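Local coordinates for uncharacterized protein (Pseudomonas aeruginosa UCBPP-PA14, PDB 3FD9) that represses the type III secretion regulon by blocking self-association and DNA binding of the transcriptional activator ExsA until host-cell contact, when ExsC releases the block, at residues Arg42-Gln47 with Asp79-Cys84; Gln135-Ser140 with Lys163-Thr168; Ser188-Trp193 with Ala207-Ile212. All coordinates share one frame; numbering follows the deposited sequence.

Contact 1 (Arg42-Gln47 with Asp79-Cys84); sequences RLRLEQ and DDDGWC
Asp-79 and Arg-44 meet at the exit of a helix, and the pair illustrates how one long side chain can reach three successive residues of a loop. Asp-79, with positive phi, is the residue at which the chain leaves helical geometry; its O lies 2.9 Å from Arg-44 NH2, but the angle is poor for a hydrogen bond. Its carboxylate is a nearby opposite charge, OD1 lying 4.2 Å from Arg-44 NH2, beyond a salt bridge. Asp-80 starts a type I beta turn that ends at Trp-83, and its O lies over one face of the guanidinium, offset toward the rim. Asp-80 OD1 accepts from Gly-82 N, which comes from above the carboxylate plane, an Asx turn. Asp-81 contributes the salt bridge: OD2 sits near the guanidinium plane, at the edge, 3.4 Å from Arg-44 NH1, and the hydrogen bond within it is weak.

Trp-83 gives the largest share from this side. Its NE1 donates almost straight to Gln-47 OE1 (2.9 Å, 169°), and that oxygen lies in the indole plane. The same OE1 also accepts from Arg-44 NH1 at 2.7 Å, which arrives on a lone pair, so two donors grip one amide oxygen. Arg-44 bends at chi2 (-72°), and its CD comes within 3.2 Å of Trp-83 NE1. Finally Cys-84 SG, resting over the centre of the indole, reaches Gln-47 O at 3.6 Å. Trp-83 also packs on Cys-75 and Ala-76. The motif is a type I turn with an Asx turn, in the loop after helix 66-76, docked on helix 42-50 of the N-terminal domain.

Contact 2 (Gln135-Ser140 with Lys163-Thr168); sequences QLRIKS and KCQART
Cys-164 O is gripped twice within its own helix, by Thr-168 N and by Thr-168 OG1 at 2.9 Å, which reach it from opposite faces of the carbonyl plane. With its hydroxyl turned back in this way, Thr-168 can sit beside a hydrocarbon: Leu-136 CD1 approaches OG1 at 3.9 Å and Cys-164 CB at the same distance. Leu-136 has CG anti to its carbonyl carbon (chi1 -67°). Its CD1 also lies against the backbone of Gln-165, 3.6 Å from N, while CD2 meets Cys-164 CB at 4.0 Å.

Gln-165 slides past Leu-136 in the opposite direction. A bend at chi2 places its CD, and OE1 lies 3.2 Å from Leu-136 CB. The amide is almost parallel to the Arg-137 guanidinium, planes 8° apart, with Gln-165 NE2 4.0 Å from Arg-137 NH2. This is a stack rather than a bond; NE2 hydrogen-bonds to Ser-133 OG rather than to Arg-137.

Segments 135-140 and 163-168 run antiparallel at 159°, their axes 10.5 Å apart, as arms of a helical hairpin. Phe-142 of the second subunit covers Leu-136, and Val-146 of that subunit covers Cys-164. The chemistry implies cohesion by apolar packing and an amide-guanidinium stack, with Thr-168 OG1, Cys-164 O and Gln-165 NE2 bonded within the hairpin.

Contact 3 (Ser188-Trp193 with Ala207-Ile212); sequences SAWPNW and AGFEPI
Trp-190 to Trp-193 form a type I beta turn, closed by Trp-193 N to Trp-190 O, which packs against the 3-10 segment 207-209 and the cis peptide bond before Pro-211. This type I turn links helix 157-189 to helix 193-203, and Asn-192 occupies the N-cap position of the second helix. The CA atoms of Asn-192 and Phe-209 come within 5.2 Å, the closer of two backbone approaches.

The case illustrates how a tryptophan can join two irregular segments through its one polar side-chain atom. Trp-190 has CG anti to its backbone N (chi1 -166°), and the indole extends over to the second segment, where Phe-209 O lies in the ring plane at its edge. On the benzo ring beside NE1, CZ2 touches Phe-209 CD1 at 3.9 Å and Ile-212 CG2 at 4.3 Å. Asn-192 adds its CB, 3.4 Å from Gly-208 O, while that oxygen is hydrogen-bonded to Arg-195 NE.

Aromatic rings add to the contact. Trp-193 and Phe-209 lie side by side and point the same way, the centre of the six-membered ring of Trp-193 5.4 Å from that of Phe-209 and the planes at 44°, an oblique meeting. Trp-193 CE3 also lies 3.6 Å above one face of the Trp-190 ring, offset toward the rim. Helix 96-115 covers this cluster: Tyr-108 stacks on Trp-193, Trp-111 meets Trp-190 edge-to-face, and Leu-104 touches both Trp-193 and Phe-209. Met-39 of the third subunit also packs on Trp-193, which brings the assembly up to this corner. Between the two segments runs one nearly straight bond, Trp-190 NE1 to Phe-209 O, 3.0 Å long with an angle of 168° at the hydrogen.

How the contacts relate
The three contacts follow one another along the chain, each closing before the next opens, and they sit far apart: centres of contacts 1 and 2 are about 39 Å apart, of contacts 2 and 3 about 40 Å, and of contacts 1 and 3 about 42 Å. No two touch; the nearest atoms of contacts 1 and 2 are still about 23 Å apart. Contacts 2 and 3 are nevertheless linked, because helix 157-189 supplies an arm of the hairpin at one and runs into the turn of the other. Contacts 1 and 3 lie on opposite sides of the chain's centre. Neighbouring subunits reach all three.

Contact 1 (Arg42-Gln47 with Asp79-Cys84)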
loop_
_atom_site.group_PDB
_atom_site.type_symbol
_atom_site.label_atom_id
_atom_site.label_comp_id
_atom_site.label_asym_id
_atom_site.label_seq_id
_atom_site.Cartn_x
_atom_site.Cartn_y
_atom_site.Cartn_z
ATOM N N ARG A 42 -20.887 -11.260 7.840
ATOM C CA ARG A 42 -20.977 -10.286 6.754
ATOM C C ARG A 42 -21.654 -8.982 7.186
ATOM O O ARG A 42 -21.286 -7.893 6.737
ATOM C CB ARG A 42 -21.730 -10.893 5.570
ATOM C CG ARG A 42 -21.656 -10.099 4.273
ATOM C CD ARG A 42 -22.991 -10.198 3.519
ATOM N NE ARG A 42 -23.704 -11.430 3.855
ATOM C CZ ARG A 42 -24.785 -11.474 4.638
ATOM N NH1 ARG A 42 -25.283 -10.351 5.157
ATOM N NH2 ARG A 42 -25.377 -12.636 4.900
ATOM N N LEU A 43 -22.648 -9.104 8.058
ATOM C CA LEU A 43 -23.425 -7.955 8.502
ATOM C C LEU A 43 -22.618 -7.061 9.435
ATOM O O LEU A 43 -22.738 -5.842 9.388
ATOM C CB LEU A 43 -24.720 -8.423 9.179
ATOM C CG LEU A 43 -25.735 -7.406 9.725
ATOM C CD1 LEU A 43 -25.314 -6.872 11.090
ATOM C CD2 LEU A 43 -25.975 -6.253 8.751
ATOM N N ARG A 44 -21.802 -7.668 10.286
ATOM C CA ARG A 44 -20.985 -6.913 11.229
ATOM C C ARG A 44 -19.843 -6.222 10.510
ATOM O O ARG A 44 -19.445 -5.111 10.857
ATOM C CB ARG A 44 -20.431 -7.838 12.304
ATOM C CG ARG A 44 -21.471 -8.309 13.296
ATOM C CD ARG A 44 -21.890 -7.186 14.229
ATOM N NE ARG A 44 -22.858 -7.648 15.214
ATOM C CZ ARG A 44 -24.154 -7.358 15.177
ATOM N NH1 ARG A 44 -24.633 -6.589 14.208
ATOM N NH2 ARG A 44 -24.972 -7.833 16.110
ATOM N N LEU A 45 -19.308 -6.897 9.502
ATOM C CA LEU A 45 -18.261 -6.318 8.676
ATOM C C LEU A 45 -18.700 -5.013 8.040
ATOM O O LEU A 45 -17.939 -4.065 8.014
ATOM C CB LEU A 45 -17.826 -7.292 7.581
ATOM C CG LEU A 45 -16.422 -7.850 7.736
ATOM C CD1 LEU A 45 -15.871 -8.182 6.361
ATOM C CD2 LEU A 45 -15.546 -6.825 8.407
ATOM N N GLU A 46 -19.916 -4.975 7.506
ATOM C CA GLU A 46 -20.401 -3.769 6.850
ATOM C C GLU A 46 -20.699 -2.700 7.889
ATOM O O GLU A 46 -20.500 -1.515 7.641
ATOM C CB GLU A 46 -21.634 -4.056 5.987
ATOM C CG GLU A 46 -22.951 -4.072 6.753
ATOM C CD GLU A 46 -24.169 -4.341 5.868
ATOM O OE1 GLU A 46 -24.005 -4.941 4.780
ATOM O OE2 GLU A 46 -25.291 -3.954 6.270
ATOM N N GLN A 47 -21.151 -3.109 9.067
ATOM C CA GLN A 47 -21.390 -2.139 10.129
ATOM C C GLN A 47 -20.085 -1.511 10.564
ATOM O O GLN A 47 -20.013 -0.306 10.801
ATOM C CB GLN A 47 -22.102 -2.765 11.326
ATOM C CG GLN A 47 -23.602 -2.883 11.137
ATOM C CD GLN A 47 -24.230 -3.835 12.119
ATOM O OE1 GLN A 47 -23.544 -4.409 12.954
ATOM N NE2 GLN A 47 -25.543 -4.012 12.027
ATOM N N ASP A 79 -22.948 -8.210 20.217
ATOM C CA ASP A 79 -24.116 -8.482 19.376
ATOM C C ASP A 79 -25.188 -7.392 19.418
ATOM O O ASP A 79 -26.195 -7.474 18.715
ATOM C CB ASP A 79 -24.719 -9.855 19.687
ATOM C CG ASP A 79 -23.888 -10.991 19.130
ATOM O OD1 ASP A 79 -22.910 -10.704 18.405
ATOM O OD2 ASP A 79 -24.208 -12.165 19.413
ATOM N N ASP A 80 -24.970 -6.381 20.249
ATOM C CA ASP A 80 -25.778 -5.175 20.199
ATOM C C ASP A 80 -25.499 -4.504 18.853
ATOM O O ASP A 80 -24.378 -4.565 18.354
ATOM C CB ASP A 80 -25.413 -4.259 21.366
ATOM C CG ASP A 80 -25.844 -2.828 21.144
ATOM O OD1 ASP A 80 -25.005 -2.030 20.674
ATOM O OD2 ASP A 80 -27.013 -2.497 21.446
ATOM N N ASP A 81 -26.513 -3.888 18.254
ATOM C CA ASP A 81 -26.381 -3.325 16.907
ATOM C C ASP A 81 -25.658 -1.983 16.890
ATOM O O ASP A 81 -25.343 -1.447 15.827
ATOM C CB ASP A 81 -27.752 -3.190 16.245
ATOM C CG ASP A 81 -28.348 -4.529 15.871
ATOM O OD1 ASP A 81 -29.595 -4.644 15.841
ATOM O OD2 ASP A 81 -27.564 -5.467 15.611
ATOM N N GLY A 82 -25.408 -1.440 18.074
ATOM C CA GLY A 82 -24.647 -0.210 18.198
ATOM C C GLY A 82 -23.302 -0.460 18.850
ATOM O O GLY A 82 -22.786 0.397 19.564
ATOM N N TRP A 83 -22.743 -1.643 18.592
ATOM C CA TRP A 83 -21.471 -2.065 19.177
ATOM C C TRP A 83 -20.323 -1.155 18.761
ATOM O O TRP A 83 -19.398 -0.920 19.536
ATOM C CB TRP A 83 -21.160 -3.507 18.796
ATOM C CG TRP A 83 -21.086 -3.756 17.312
ATOM C CD1 TRP A 83 -22.134 -3.969 16.459
ATOM C CD2 TRP A 83 -19.899 -3.846 16.514
ATOM N NE1 TRP A 83 -21.671 -4.172 15.179
ATOM C CE2 TRP A 83 -20.302 -4.100 15.187
ATOM C CE3 TRP A 83 -18.532 -3.727 16.791
ATOM C CZ2 TRP A 83 -19.395 -4.232 14.145
ATOM C CZ3 TRP A 83 -17.635 -3.858 15.758
ATOM C CH2 TRP A 83 -18.065 -4.110 14.451
ATOM N N CYS A 84 -20.392 -0.640 17.539
ATOM C CA CYS A 84 -19.388 0.290 17.043
ATOM C C CYS A 84 -19.182 1.479 17.976
ATOM O O CYS A 84 -18.112 2.084 18.000
ATOM C CB CYS A 84 -19.793 0.804 15.666
ATOM S SG CYS A 84 -19.885 -0.469 14.417
#

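Contact 2 (Gln135-Ser140 with Lys163-Thr168)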
loop_
_atom_site.group_PDB
_atom_site.type_symbol
_atom_site.label_atom_id
_atom_site.label_comp_id
_atom_site.label_asym_id
_atom_site.label_seq_id
_atom_site.Cartn_x
_atom_site.Cartn_y
_atom_site.Cartn_z
ATOM N N GLN A 135 -8.466 9.435 -13.725
ATOM C CA GLN A 135 -9.290 8.525 -14.512
ATOM C C GLN A 135 -9.281 8.870 -15.993
ATOM O O GLN A 135 -9.267 7.983 -16.845
ATOM C CB GLN A 135 -10.727 8.507 -13.981
ATOM C CG GLN A 135 -10.877 7.711 -12.707
ATOM C CD GLN A 135 -10.224 6.350 -12.822
ATOM O OE1 GLN A 135 -10.284 5.709 -13.875
ATOM N NE2 GLN A 135 -9.588 5.901 -11.743
ATOM N N LEU A 136 -9.289 10.161 -16.295
ATOM C CA LEU A 136 -9.269 10.608 -17.680
ATOM C C LEU A 136 -7.906 10.362 -18.336
ATOM O O LEU A 136 -7.823 10.192 -19.551
ATOM C CB LEU A 136 -9.654 12.086 -17.778
ATOM C CG LEU A 136 -11.089 12.470 -17.415
ATOM C CD1 LEU A 136 -11.254 13.982 -17.434
ATOM C CD2 LEU A 136 -12.082 11.814 -18.356
ATOM N N ARG A 137 -6.842 10.345 -17.539
ATOM C CA ARG A 137 -5.515 10.058 -18.073
ATOM C C ARG A 137 -5.391 8.577 -18.395
ATOM O O ARG A 137 -4.972 8.205 -19.489
ATOM C CB ARG A 137 -4.420 10.493 -17.101
ATOM C CG ARG A 137 -4.509 11.955 -16.708
ATOM C CD ARG A 137 -3.198 12.485 -16.148
ATOM N NE ARG A 137 -3.379 13.795 -15.526
ATOM C CZ ARG A 137 -3.492 14.937 -16.198
ATOM N NH1 ARG A 137 -3.440 14.940 -17.526
ATOM N NH2 ARG A 137 -3.658 16.080 -15.544
ATOM N N ILE A 138 -5.761 7.732 -17.439
ATOM C CA ILE A 138 -5.836 6.297 -17.678
ATOM C C ILE A 138 -6.716 6.026 -18.894
ATOM O O ILE A 138 -6.490 5.083 -19.646
ATOM C CB ILE A 138 -6.426 5.552 -16.463
ATOM C CG1 ILE A 138 -5.352 5.312 -15.399
ATOM C CG2 ILE A 138 -7.025 4.224 -16.894
ATOM C CD1 ILE A 138 -4.815 6.575 -14.748
ATOM N N LYS A 139 -7.717 6.877 -19.084
ATOM C CA LYS A 139 -8.685 6.705 -20.155
ATOM C C LYS A 139 -8.119 7.186 -21.488
ATOM O O LYS A 139 -8.603 6.803 -22.549
ATOM C CB LYS A 139 -9.977 7.460 -19.814
ATOM C CG LYS A 139 -11.269 6.780 -20.271
ATOM C CD LYS A 139 -11.764 7.310 -21.613
ATOM C CE LYS A 139 -13.180 6.817 -21.905
ATOM N NZ LYS A 139 -13.762 7.412 -23.145
ATOM N N SER A 140 -7.093 8.030 -21.431
ATOM C CA SER A 140 -6.469 8.547 -22.647
ATOM C C SER A 140 -5.244 7.720 -23.028
ATOM O O SER A 140 -5.004 7.460 -24.207
ATOM C CB SER A 140 -6.092 10.021 -22.483
ATOM O OG SER A 140 -5.216 10.207 -21.384
ATOM N N LYS A 163 -12.447 17.895 -23.784
ATOM C CA LYS A 163 -13.296 18.814 -23.032
ATOM C C LYS A 163 -13.496 18.350 -21.589
ATOM O O LYS A 163 -13.549 19.166 -20.670
ATOM C CB LYS A 163 -14.646 19.019 -23.730
ATOM C CG LYS A 163 -14.549 19.769 -25.051
ATOM C CD LYS A 163 -15.816 20.569 -25.367
ATOM C CE LYS A 163 -16.921 19.707 -25.972
ATOM N NZ LYS A 163 -17.705 18.960 -24.949
ATOM N N CYS A 164 -13.602 17.040 -21.387
ATOM C CA CYS A 164 -13.759 16.507 -20.039
ATOM C C CYS A 164 -12.580 16.910 -19.171
ATOM O O CYS A 164 -12.759 17.382 -18.049
ATOM C CB CYS A 164 -13.897 14.984 -20.057
ATOM S SG CYS A 164 -15.532 14.394 -20.532
ATOM N N GLN A 165 -11.376 16.718 -19.698
ATOM C CA GLN A 165 -10.165 17.059 -18.966
ATOM C C GLN A 165 -10.068 18.571 -18.796
ATOM O O GLN A 165 -9.720 19.063 -17.723
ATOM C CB GLN A 165 -8.926 16.515 -19.681
ATOM C CG GLN A 165 -7.643 16.644 -18.874
ATOM C CD GLN A 165 -7.605 15.710 -17.676
ATOM O OE1 GLN A 165 -7.602 14.487 -17.827
ATOM N NE2 GLN A 165 -7.564 16.283 -16.476
ATOM N N ALA A 166 -10.387 19.302 -19.861
ATOM C CA ALA A 166 -10.400 20.761 -19.817
ATOM C C ALA A 166 -11.337 21.265 -18.722
ATOM O O ALA A 166 -10.917 21.992 -17.826
ATOM C CB ALA A 166 -10.800 21.337 -21.173
ATOM N N ARG A 167 -12.605 20.875 -18.801
ATOM C CA ARG A 167 -13.586 21.245 -17.790
ATOM C C ARG A 167 -13.060 20.918 -16.399
ATOM O O ARG A 167 -12.950 21.793 -15.542
ATOM C CB ARG A 167 -14.910 20.519 -18.033
ATOM C CG ARG A 167 -15.898 20.609 -16.877
ATOM C CD ARG A 167 -16.349 22.042 -16.614
ATOM N NE ARG A 167 -16.974 22.650 -17.788
ATOM C CZ ARG A 167 -16.434 23.637 -18.499
ATOM N NH1 ARG A 167 -15.258 24.142 -18.150
ATOM N NH2 ARG A 167 -17.074 24.125 -19.555
ATOM N N THR A 168 -12.731 19.649 -16.184
ATOM C CA THR A 168 -12.188 19.210 -14.909
ATOM C C THR A 168 -11.084 20.156 -14.474
ATOM O O THR A 168 -11.033 20.574 -13.323
ATOM C CB THR A 168 -11.633 17.776 -14.991
ATOM O OG1 THR A 168 -12.712 16.858 -15.205
ATOM C CG2 THR A 168 -10.917 17.414 -13.700
#

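Contact 3 (Ser188-Trp193 with Ala207-Ile212)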
loop_
_atom_site.group_PDB
_atom_site.type_symbol
_atom_site.label_atom_id
_atom_site.label_comp_id
_atom_site.label_asym_id
_atom_site.label_seq_id
_atom_site.Cartn_x
_atom_site.Cartn_y
_atom_site.Cartn_z
ATOM N N SER A 188 -3.262 34.596 8.326
ATOM C CA SER A 188 -3.302 35.844 9.074
ATOM C C SER A 188 -3.879 35.664 10.474
ATOM O O SER A 188 -3.488 36.371 11.406
ATOM C CB SER A 188 -4.111 36.898 8.316
ATOM O OG SER A 188 -3.443 37.300 7.133
ATOM N N ALA A 189 -4.806 34.720 10.618
ATOM C CA ALA A 189 -5.549 34.558 11.868
ATOM C C ALA A 189 -4.803 33.712 12.899
ATOM O O ALA A 189 -5.176 33.680 14.073
ATOM C CB ALA A 189 -6.908 33.969 11.596
ATOM N N TRP A 190 -3.763 33.020 12.441
ATOM C CA TRP A 190 -2.920 32.189 13.297
ATOM C C TRP A 190 -1.522 32.146 12.711
ATOM O O TRP A 190 -1.098 31.115 12.184
ATOM C CB TRP A 190 -3.453 30.763 13.368
ATOM C CG TRP A 190 -2.841 29.956 14.475
ATOM C CD1 TRP A 190 -1.751 30.284 15.224
ATOM C CD2 TRP A 190 -3.277 28.673 14.940
ATOM N NE1 TRP A 190 -1.487 29.292 16.140
ATOM C CE2 TRP A 190 -2.409 28.288 15.982
ATOM C CE3 TRP A 190 -4.322 27.815 14.584
ATOM C CZ2 TRP A 190 -2.554 27.084 16.668
ATOM C CZ3 TRP A 190 -4.462 26.617 15.265
ATOM C CH2 TRP A 190 -3.583 26.265 16.296
ATOM N N PRO A 191 -0.799 33.265 12.809
ATOM C CA PRO A 191 0.494 33.447 12.141
ATOM C C PRO A 191 1.490 32.334 12.449
ATOM O O PRO A 191 2.156 31.866 11.527
ATOM C CB PRO A 191 0.993 34.776 12.712
ATOM C CG PRO A 191 -0.258 35.491 13.157
ATOM C CD PRO A 191 -1.157 34.415 13.654
ATOM N N ASN A 192 1.582 31.913 13.710
ATOM C CA ASN A 192 2.621 30.974 14.135
ATOM C C ASN A 192 2.256 29.493 14.081
ATOM O O ASN A 192 2.902 28.672 14.739
ATOM C CB ASN A 192 3.101 31.307 15.548
ATOM C CG ASN A 192 3.780 32.655 15.634
ATOM O OD1 ASN A 192 3.655 33.351 16.641
ATOM N ND2 ASN A 192 4.502 33.033 14.580
ATOM N N TRP A 193 1.230 29.148 13.305
ATOM C CA TRP A 193 0.849 27.746 13.131
ATOM C C TRP A 193 2.014 26.961 12.548
ATOM O O TRP A 193 2.335 25.893 13.036
ATOM C CB TRP A 193 -0.397 27.628 12.251
ATOM C CG TRP A 193 -0.664 26.258 11.677
ATOM C CD1 TRP A 193 -0.521 25.879 10.374
ATOM C CD2 TRP A 193 -1.151 25.107 12.375
ATOM N NE1 TRP A 193 -0.878 24.561 10.220
ATOM C CE2 TRP A 193 -1.267 24.064 11.435
ATOM C CE3 TRP A 193 -1.494 24.856 13.704
ATOM C CZ2 TRP A 193 -1.707 22.793 11.780
ATOM C CZ3 TRP A 193 -1.928 23.604 14.048
ATOM C CH2 TRP A 193 -2.034 22.580 13.090
ATOM N N ALA A 207 5.184 25.382 22.444
ATOM C CA ALA A 207 5.359 26.820 22.637
ATOM C C ALA A 207 5.343 27.609 21.326
ATOM O O ALA A 207 4.879 28.745 21.283
ATOM C CB ALA A 207 6.642 27.094 23.413
ATOM N N GLY A 208 5.848 26.998 20.261
ATOM C CA GLY A 208 5.977 27.674 18.986
ATOM C C GLY A 208 4.658 28.107 18.378
ATOM O O GLY A 208 4.646 28.900 17.444
ATOM N N PHE A 209 3.549 27.585 18.898
ATOM C CA PHE A 209 2.230 27.836 18.312
ATOM C C PHE A 209 1.622 29.159 18.752
ATOM O O PHE A 209 0.787 29.724 18.044
ATOM C CB PHE A 209 1.245 26.716 18.664
ATOM C CG PHE A 209 1.419 25.473 17.856
ATOM C CD1 PHE A 209 1.011 25.431 16.538
ATOM C CD2 PHE A 209 1.968 24.336 18.424
ATOM C CE1 PHE A 209 1.164 24.280 15.793
ATOM C CE2 PHE A 209 2.127 23.187 17.696
ATOM C CZ PHE A 209 1.730 23.152 16.375
ATOM N N GLU A 210 2.008 29.641 19.928
ATOM C CA GLU A 210 1.400 30.856 20.455
ATOM C C GLU A 210 1.939 32.117 19.786
ATOM O O GLU A 210 3.090 32.153 19.339
ATOM C CB GLU A 210 1.513 30.924 21.979
ATOM C CG GLU A 210 2.814 30.404 22.555
ATOM C CD GLU A 210 2.607 29.730 23.904
ATOM O OE1 GLU A 210 1.579 29.031 24.066
ATOM O OE2 GLU A 210 3.471 29.889 24.797
ATOM N N PRO A 211 1.095 33.159 19.706
ATOM C CA PRO A 211 -0.235 33.180 20.322
ATOM C C PRO A 211 -1.259 32.399 19.504
ATOM O O PRO A 211 -1.296 32.543 18.280
ATOM C CB PRO A 211 -0.604 34.672 20.302
ATOM C CG PRO A 211 0.540 35.386 19.612
ATOM C CD PRO A 211 1.318 34.356 18.882
ATOM N N ILE A 212 -2.091 31.606 20.172
ATOM C CA ILE A 212 -3.134 30.841 19.490
ATOM C C ILE A 212 -4.444 31.625 19.432
ATOM O O ILE A 212 -4.715 32.437 20.314
ATOM C CB ILE A 212 -3.391 29.490 20.191
ATOM C CG1 ILE A 212 -4.280 29.684 21.411
ATOM C CG2 ILE A 212 -2.076 28.837 20.607
ATOM C CD1 ILE A 212 -5.077 28.465 21.757
#